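Purine nucleoside phosphorylase (Schistosoma mansoni, PDB 5KO5) catalyses the reversible phosphorolysis of purine nucleosides such as inosine and guanosine, giving the free base and ribose 1-phosphate, and binds cytosine in this crystal. Local coordinates at residues 176-179 / 180-183; 271-274 / 275-278. One frame throughout, in Å; residues are numbered along the deposited sequence.

Interaction 1 of 2, residues 176-179 / 180-183; sequences ALKI and AQEN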
loop_
_atom_site.group_PDB
_atom_site.type_symbol
_atom_site.label_atom_id
_atom_site.label_comp_id
_atom_site.label_asym_id
_atom_site.label_seq_id
_atom_site.Cartn_x
_atom_site.Cartn_y
_atom_site.Cartn_z
ATOM N N ALA A 176 -10.306 0.944 31.446
ATOM C CA ALA A 176 -8.851 0.884 31.560
ATOM C C ALA A 176 -8.301 2.127 32.249
ATOM O O ALA A 176 -7.450 2.026 33.144
ATOM C CB ALA A 176 -8.215 0.692 30.180
ATOM N N LEU A 177 -8.783 3.309 31.852
ATOM C CA LEU A 177 -8.332 4.540 32.492
ATOM C C LEU A 177 -8.727 4.571 33.960
ATOM O O LEU A 177 -7.930 4.981 34.811
ATOM C CB LEU A 177 -8.893 5.766 31.768
ATOM C CG LEU A 177 -8.485 7.108 32.392
ATOM C CD1 LEU A 177 -6.967 7.285 32.326
ATOM C CD2 LEU A 177 -9.203 8.292 31.743
ATOM N N LYS A 178 -9.949 4.132 34.277
ATOM C CA LYS A 178 -10.411 4.155 35.661
ATOM C C LYS A 178 -9.508 3.319 36.557
ATOM O O LYS A 178 -9.172 3.731 37.675
ATOM C CB LYS A 178 -11.851 3.646 35.741
ATOM C CG LYS A 178 -12.417 3.638 37.151
ATOM C CD LYS A 178 -13.298 4.844 37.379
ATOM C CE LYS A 178 -14.650 4.664 36.715
ATOM N NZ LYS A 178 -15.504 5.873 36.873
ATOM N N ILE A 179 -9.102 2.140 36.082
ATOM C CA ILE A 179 -8.229 1.278 36.871
ATOM C C ILE A 179 -6.852 1.911 37.044
ATOM O O ILE A 179 -6.230 1.794 38.106
ATOM C CB ILE A 179 -8.166 -0.128 36.246
ATOM C CG1 ILE A 179 -9.523 -0.823 36.401
ATOM C CG2 ILE A 179 -7.058 -0.958 36.886
ATOM C CD1 ILE A 179 -9.697 -2.042 35.523
ATOM N N ALA A 180 -6.358 2.602 36.012
ATOM C CA ALA A 180 -5.088 3.308 36.153
ATOM C C ALA A 180 -5.182 4.396 37.213
ATOM O O ALA A 180 -4.247 4.590 37.999
ATOM C CB ALA A 180 -4.662 3.906 34.815
ATOM N N GLN A 181 -6.311 5.110 37.258
ATOM C CA GLN A 181 -6.498 6.141 38.275
ATOM C C GLN A 181 -6.542 5.532 39.669
ATOM O O GLN A 181 -5.970 6.088 40.618
ATOM C CB GLN A 181 -7.781 6.921 37.992
ATOM C CG GLN A 181 -7.771 7.662 36.663
ATOM C CD GLN A 181 -9.146 8.153 36.258
ATOM O OE1 GLN A 181 -10.164 7.676 36.768
ATOM N NE2 GLN A 181 -9.186 9.113 35.342
ATOM N N GLU A 182 -7.223 4.393 39.814
ATOM C CA GLU A 182 -7.336 3.752 41.122
ATOM C C GLU A 182 -5.975 3.329 41.658
ATOM O O GLU A 182 -5.771 3.290 42.879
ATOM C CB GLU A 182 -8.270 2.546 41.024
ATOM C CG GLU A 182 -9.723 2.913 40.749
ATOM C CD GLU A 182 -10.565 1.714 40.353
ATOM O OE1 GLU A 182 -9.988 0.631 40.119
ATOM O OE2 GLU A 182 -11.803 1.853 40.273
ATOM N N ASN A 183 -5.032 3.024 40.764
ATOM C CA ASN A 183 -3.695 2.585 41.137
ATOM C C ASN A 183 -2.643 3.672 40.952
ATOM O O ASN A 183 -1.443 3.375 40.989
ATOM C CB ASN A 183 -3.322 1.324 40.351
ATOM C CG ASN A 183 -4.178 0.131 40.735
ATOM O OD1 ASN A 183 -3.890 -0.566 41.708
ATOM N ND2 ASN A 183 -5.244 -0.102 39.980
#
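Two donors of Asn-183 grip the carbonyl oxygen Ile-179 O. The side-chain amide gives the shorter bond, with Asn-183 ND2 2.8 Å from Ile-179 O. The backbone gives a longer and more bent one, Asn-183 N to Ile-179 O at 3.2 Å. The two nitrogens reach the oxygen from opposite faces of its carbonyl plane. Asn-183 has CG beside its own backbone N (chi1 -67°), which folds the amide back over the helix end. The oxygen lies close to the amide plane, and the N-H...O angle is 162°. Asn-183 is the first residue to leave helical geometry, and its side chain adds a second bond to the Ile-179 carbonyl at this last turn. Ile-179 CG2 lies alongside this amide.

Slightly earlier in the helix, Gln-181 lays the NH2 end of its amide near the Leu-177 side chain, with NE2 3.6 Å from Leu-177 CG. Glu-182 OE2 passes 3.6 Å from Lys-178 CG. The Lys-178 chain bends at chi2 and chi3, and Lys-178 NZ stays 6.4 Å from Glu-182 OE2. That carboxylate instead forms a salt bridge to Arg-283 through OE1.

This is the C-terminal end of helix 170-182. Ile-179 packs on Glu-279, Ile-280 and Arg-283 of helix 259-283, while Leu-177 and Ala-180 rest on Val-189 of strand 189-196.

Interaction 2 of 2, residues 271-274 / 275-278; sequences DLLQ and MWFK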
loop_
_atom_site.group_PDB
_atom_site.type_symbol
_atom_site.label_atom_id
_atom_site.label_comp_id
_atom_site.label_asym_id
_atom_site.label_seq_id
_atom_site.Cartn_x
_atom_site.Cartn_y
_atom_site.Cartn_z
ATOM N N ASP A 271 5.399 -5.825 34.269
ATOM C CA ASP A 271 4.672 -6.242 35.463
ATOM C C ASP A 271 3.489 -5.328 35.741
ATOM O O ASP A 271 2.415 -5.797 36.146
ATOM C CB ASP A 271 5.625 -6.335 36.650
ATOM C CG ASP A 271 6.628 -7.442 36.482
ATOM O OD1 ASP A 271 6.253 -8.614 36.697
ATOM O OD2 ASP A 271 7.790 -7.142 36.134
ATOM N N LEU A 272 3.662 -4.023 35.524
ATOM C CA LEU A 272 2.548 -3.092 35.680
ATOM C C LEU A 272 1.447 -3.386 34.671
ATOM O O LEU A 272 0.259 -3.381 35.016
ATOM C CB LEU A 272 3.046 -1.658 35.524
ATOM C CG LEU A 272 1.986 -0.561 35.669
ATOM C CD1 LEU A 272 1.328 -0.607 37.047
ATOM C CD2 LEU A 272 2.577 0.810 35.396
ATOM N N LEU A 273 1.823 -3.665 33.421
ATOM C CA LEU A 273 0.824 -3.964 32.405
ATOM C C LEU A 273 0.085 -5.260 32.718
ATOM O O LEU A 273 -1.128 -5.355 32.495
ATOM C CB LEU A 273 1.502 -4.025 31.042
ATOM C CG LEU A 273 0.589 -4.242 29.843
ATOM C CD1 LEU A 273 -0.404 -3.100 29.697
ATOM C CD2 LEU A 273 1.432 -4.377 28.586
ATOM N N GLN A 274 0.789 -6.261 33.254
ATOM C CA GLN A 274 0.119 -7.500 33.633
ATOM C C GLN A 274 -0.910 -7.249 34.726
ATOM O O GLN A 274 -2.043 -7.743 34.661
ATOM C CB GLN A 274 1.129 -8.543 34.110
ATOM C CG GLN A 274 0.423 -9.835 34.513
ATOM C CD GLN A 274 1.178 -10.660 35.536
ATOM O OE1 GLN A 274 2.144 -10.199 36.143
ATOM N NE2 GLN A 274 0.738 -11.899 35.728
ATOM N N MET A 275 -0.518 -6.500 35.759
ATOM C CA MET A 275 -1.444 -6.178 36.838
ATOM C C MET A 275 -2.649 -5.414 36.298
ATOM O O MET A 275 -3.795 -5.700 36.659
ATOM C CB MET A 275 -0.694 -5.373 37.911
ATOM C CG MET A 275 -1.440 -5.154 39.218
ATOM S SD MET A 275 -2.718 -3.891 39.095
ATOM C CE MET A 275 -1.812 -2.568 38.361
ATOM N N TRP A 276 -2.402 -4.455 35.407
ATOM C CA TRP A 276 -3.477 -3.643 34.853
ATOM C C TRP A 276 -4.468 -4.508 34.090
ATOM O O TRP A 276 -5.685 -4.426 34.303
ATOM C CB TRP A 276 -2.846 -2.626 33.909
ATOM C CG TRP A 276 -3.723 -1.523 33.431
ATOM C CD1 TRP A 276 -4.954 -1.161 33.914
ATOM C CD2 TRP A 276 -3.408 -0.590 32.399
ATOM N NE1 TRP A 276 -5.428 -0.068 33.222
ATOM C CE2 TRP A 276 -4.494 0.304 32.289
ATOM C CE3 TRP A 276 -2.308 -0.429 31.545
ATOM C CZ2 TRP A 276 -4.516 1.343 31.356
ATOM C CZ3 TRP A 276 -2.326 0.603 30.624
ATOM C CH2 TRP A 276 -3.424 1.477 30.536
ATOM N N PHE A 277 -3.958 -5.354 33.192
ATOM C CA PHE A 277 -4.837 -6.174 32.369
ATOM C C PHE A 277 -5.541 -7.251 33.185
ATOM O O PHE A 277 -6.693 -7.586 32.894
ATOM C CB PHE A 277 -4.073 -6.739 31.167
ATOM C CG PHE A 277 -4.152 -5.858 29.957
ATOM C CD1 PHE A 277 -3.793 -4.521 30.033
ATOM C CD2 PHE A 277 -4.621 -6.353 28.759
ATOM C CE1 PHE A 277 -3.899 -3.693 28.912
ATOM C CE2 PHE A 277 -4.709 -5.539 27.636
ATOM C CZ PHE A 277 -4.355 -4.205 27.731
ATOM N N LYS A 278 -4.886 -7.795 34.213
ATOM C CA LYS A 278 -5.590 -8.718 35.101
ATOM C C LYS A 278 -6.793 -8.036 35.743
ATOM O O LYS A 278 -7.888 -8.604 35.784
ATOM C CB LYS A 278 -4.628 -9.277 36.154
ATOM C CG LYS A 278 -5.232 -10.288 37.115
ATOM C CD LYS A 278 -4.157 -10.806 38.077
ATOM C CE LYS A 278 -4.726 -11.750 39.116
ATOM N NZ LYS A 278 -3.663 -12.219 40.054
#
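Four backbone bonds join Asp-271 through Gln-274 to Met-275 through Lys-278. Phe-277 N to Leu-273 O, at 2.9 Å, is one of the straightest, with an N-H...O angle of 167°. Lys-278 N to Gln-274 O is also 2.9 Å. Met-275 N bonds to Asp-271 O and Trp-276 N to Leu-272 O, completing the regular i to i+4 series.

The side chains meet mainly around Leu-273. Its CG is anti to the backbone N (chi1 -176°), which carries CD1 forward along the helix to two aromatic rings. Leu-273 CD1 lies 3.6 Å from Phe-277 CE1 and 3.8 Å from Trp-276 CE3. It approaches both rings obliquely. The Leu-273 and Phe-277 side chains run side by side and point the same way.

On another side of the helix, the bent Met-275 chain brings its methyl back to Leu-272. Met-275 CE is 3.9 Å from Leu-272 CD1, and the two chains cross at a slant.

The buried face packs against the sheet. Phe-277 meets Leu-114 and Thr-116 of strand 112-121, Trp-276 meets Leu-133 of strand 131-139, and both meet Val-240 of strand 236-246. Phe-185, from a loop, meets the Trp-276 indole edge-to-face. The arrangement is that of an amphipathic C-terminal helix packed on the central mixed sheet of a purine nucleoside phosphorylase, an alpha/beta fold of the phosphorylase superfamily.

In the fold
Interaction 1 and interaction 2 lie on two neighbouring helices, 170-182 and 259-283, with centres 11 Å apart. Trp-276 joins them directly. Its indole NE1 is 2.9 Å from Ala-176 O, a probable hydrogen bond, and its CD1 is 3.6 Å from Ile-179 CG2. Ala-176 O also accepts the helix bond from Ala-180 N, so this carbonyl probably takes a donor from each helix. Phe-185 touches Ala-180 of interaction 1 as well as Leu-272 and Trp-276 of interaction 2. Neither interaction contains a residue of the cytosine pocket. The side chain of Leu-273 is about 13 Å from the bound cytosine. By this measure interaction 2 stands back from the pocket.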